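Local structure of glycoside hydrolase family 15, cellulose signaling associated protein envoy (Hypocrea jecorina, 4WUJ) at residues C[93-96]-C[97-100]. The protein probably acts as a fungal blue-light photoreceptor, sensing light through a LOV domain that binds flavin mononucleotide and linking it to oxidative-stress responses. Numbering follows the deposited sequence.
With FMN (flavin mononucleotide), chain I; SO4 (sulfate ion), chain J.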
loop_
_atom_site.group_PDB
_atom_site.type_symbol
_atom_site.label_atom_id
_atom_site.label_comp_id
_atom_site.label_asym_id
_atom_site.label_seq_id
_atom_site.Cartn_x
_atom_site.Cartn_y
_atom_site.Cartn_z
ATOM N N ALA C 93 25.542 7.193 -4.822
ATOM C CA ALA C 93 24.098 6.985 -4.800
ATOM C C ALA C 93 23.391 8.336 -4.694
ATOM O O ALA C 93 22.549 8.651 -5.519
ATOM C CB ALA C 93 23.735 6.104 -3.651
ATOM N N VAL C 94 23.818 9.142 -3.729
ATOM C CA VAL C 94 23.293 10.486 -3.533
ATOM C C VAL C 94 23.237 11.327 -4.819
ATOM O O VAL C 94 22.154 11.864 -5.133
ATOM C CB VAL C 94 24.067 11.227 -2.414
ATOM C CG1 VAL C 94 23.599 12.668 -2.282
ATOM C CG2 VAL C 94 23.879 10.500 -1.109
ATOM N N GLN C 95 24.349 11.430 -5.566
ATOM C CA GLN C 95 24.358 12.214 -6.821
ATOM C C GLN C 95 23.450 11.621 -7.881
ATOM O O GLN C 95 22.773 12.350 -8.633
ATOM C CB GLN C 95 25.727 12.268 -7.541
ATOM C CG GLN C 95 26.974 12.385 -6.744
ATOM C CD GLN C 95 28.213 12.414 -7.678
ATOM O OE1 GLN C 95 28.273 13.210 -8.636
ATOM N NE2 GLN C 95 29.176 11.519 -7.418
ATOM N N GLU C 96 23.527 10.299 -8.017
ATOM C CA GLU C 96 22.669 9.597 -8.975
ATOM C C GLU C 96 21.199 9.949 -8.649
ATOM O O GLU C 96 20.445 10.338 -9.535
ATOM C CB GLU C 96 22.919 8.086 -8.921
ATOM C CG GLU C 96 22.807 7.384 -10.281
ATOM C CD GLU C 96 22.759 5.841 -10.185
ATOM O OE1 GLU C 96 23.328 5.244 -9.233
ATOM O OE2 GLU C 96 22.121 5.230 -11.071
ATOM N N MET C 97 20.808 9.860 -7.378
ATOM C CA MET C 97 19.429 10.208 -7.023
ATOM C C MET C 97 19.170 11.689 -7.382
ATOM O O MET C 97 18.193 12.017 -8.049
ATOM C CB MET C 97 19.179 9.959 -5.543
ATOM C CG MET C 97 18.928 8.483 -5.208
ATOM S SD MET C 97 18.474 8.156 -3.493
ATOM C CE MET C 97 19.866 8.772 -2.582
ATOM N N ARG C 98 20.125 12.553 -7.017
ATOM C CA ARG C 98 19.998 13.984 -7.222
ATOM C C ARG C 98 19.770 14.321 -8.678
ATOM O O ARG C 98 18.891 15.143 -9.022
ATOM C CB ARG C 98 21.238 14.703 -6.704
ATOM C CG ARG C 98 21.121 16.193 -6.810
ATOM C CD ARG C 98 22.180 16.943 -6.033
ATOM N NE ARG C 98 23.503 16.632 -6.541
ATOM C CZ ARG C 98 24.448 15.997 -5.859
ATOM N NH1 ARG C 98 24.258 15.631 -4.598
ATOM N NH2 ARG C 98 25.609 15.756 -6.441
ATOM N N ARG C 99 20.537 13.642 -9.527
ATOM C CA ARG C 99 20.587 13.954 -10.944
ATOM C C ARG C 99 19.376 13.350 -11.601
ATOM O O ARG C 99 18.748 13.941 -12.482
ATOM C CB ARG C 99 21.877 13.409 -11.569
ATOM C CG ARG C 99 23.011 14.459 -11.697
ATOM C CD ARG C 99 24.349 13.970 -11.101
ATOM N NE ARG C 99 25.462 14.866 -11.396
ATOM C CZ ARG C 99 26.752 14.531 -11.308
ATOM N NH1 ARG C 99 27.123 13.301 -10.940
ATOM N NH2 ARG C 99 27.684 15.439 -11.604
ATOM N N ALA C 100 18.991 12.189 -11.124
ATOM C CA ALA C 100 17.815 11.536 -11.684
ATOM C C ALA C 100 16.564 12.354 -11.377
ATOM O O ALA C 100 15.749 12.657 -12.270
ATOM C CB ALA C 100 17.711 10.168 -11.131
HETATM N N1 FMN I . 17.468 9.270 -0.035
HETATM C C2 FMN I . 17.819 8.255 0.829
HETATM O O2 FMN I . 18.958 8.194 1.287
HETATM N N3 FMN I . 16.875 7.300 1.202
HETATM C C4 FMN I . 15.592 7.332 0.714
HETATM O O4 FMN I . 14.790 6.480 1.084
HETATM C C4A FMN I . 15.221 8.359 -0.166
HETATM N N5 FMN I . 13.926 8.433 -0.663
HETATM C C5A FMN I . 13.579 9.428 -1.532
HETATM C C6 FMN I . 12.285 9.449 -2.016
HETATM C C7 FMN I . 11.880 10.457 -2.875
HETATM C C7M FMN I . 10.471 10.429 -3.380
HETATM C C8 FMN I . 12.804 11.455 -3.262
HETATM C C8M FMN I . 12.373 12.555 -4.200
HETATM C C9 FMN I . 14.119 11.412 -2.780
HETATM C C9A FMN I . 14.514 10.402 -1.910
HETATM N N10 FMN I . 15.815 10.341 -1.399
HETATM C C10 FMN I . 16.167 9.324 -0.532
HETATM C "C1'" FMN I . 16.923 11.299 -1.782
HETATM C "C2'" FMN I . 17.030 12.625 -1.066
HETATM O "O2'" FMN I . 15.737 13.054 -0.707
HETATM C "C3'" FMN I . 17.798 13.613 -1.991
HETATM O "O3'" FMN I . 17.140 13.743 -3.246
HETATM C "C4'" FMN I . 19.247 13.126 -2.228
HETATM O "O4'" FMN I . 19.933 13.165 -0.995
HETATM C "C5'" FMN I . 19.996 13.924 -3.310
HETATM O "O5'" FMN I . 19.867 15.315 -3.073
HETATM P P FMN I . 20.895 16.089 -2.131
HETATM O O1P FMN I . 20.358 17.509 -2.038
HETATM O O2P FMN I . 21.031 15.549 -0.748
HETATM O O3P FMN I . 22.240 16.089 -2.778
HETATM S S SO4 J . 25.786 18.013 -9.247
HETATM O O1 SO4 J . 26.889 17.157 -8.820
HETATM O O2 SO4 J . 25.166 18.635 -8.079
HETATM O O3 SO4 J . 24.855 17.309 -10.123
HETATM O O4 SO4 J . 26.305 19.111 -10.029
#
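The carbonyl oxygen E96 O takes two backbone donors of the next turn, A100 N at 2.8 Å and, weakly, R99 N; the latter spends its main bond on Q95 O at 2.7 Å. V94 O and A93 O accept from R98 N and M97 N in the same i to i+4 pattern of an alpha-helix. R98 sets its CG anti to the backbone N (chi1 -176°) and bends at chi3 (62°), which brings the guanidinium back along the helix with one face over Q95 CA. R98 NH1 meets FMN phosphate O3P, in the guanidinium plane, at 2.8 Å, beside V94 CG1. R98 NH2 bonds O1 of a sulfate, probably from the crystallisation liquor, at 3.0 Å and R98 NE, weakly, its O2; R99 NE adds a weak bond to O3, and R102 NH1 also hydrogen-bonds the ion. A leucine in place of R98 would probably leave O3P without this cationic partner and the sulfate held less firmly. The Q95 amide lies alongside the R99 guanidinium, the planes 39° apart. M97 leaves the helix on a different side, bent at chi3, and sets its CE 3.5 Å from FMN N1 and SD close to C1', so one helical turn touches both flavin and phosphate. This is helix 92-103 of the LOV-type PAS fold, laid against strand 107-114, where A93 and M97 rest on I111, E96 on V109 and A100 on V107.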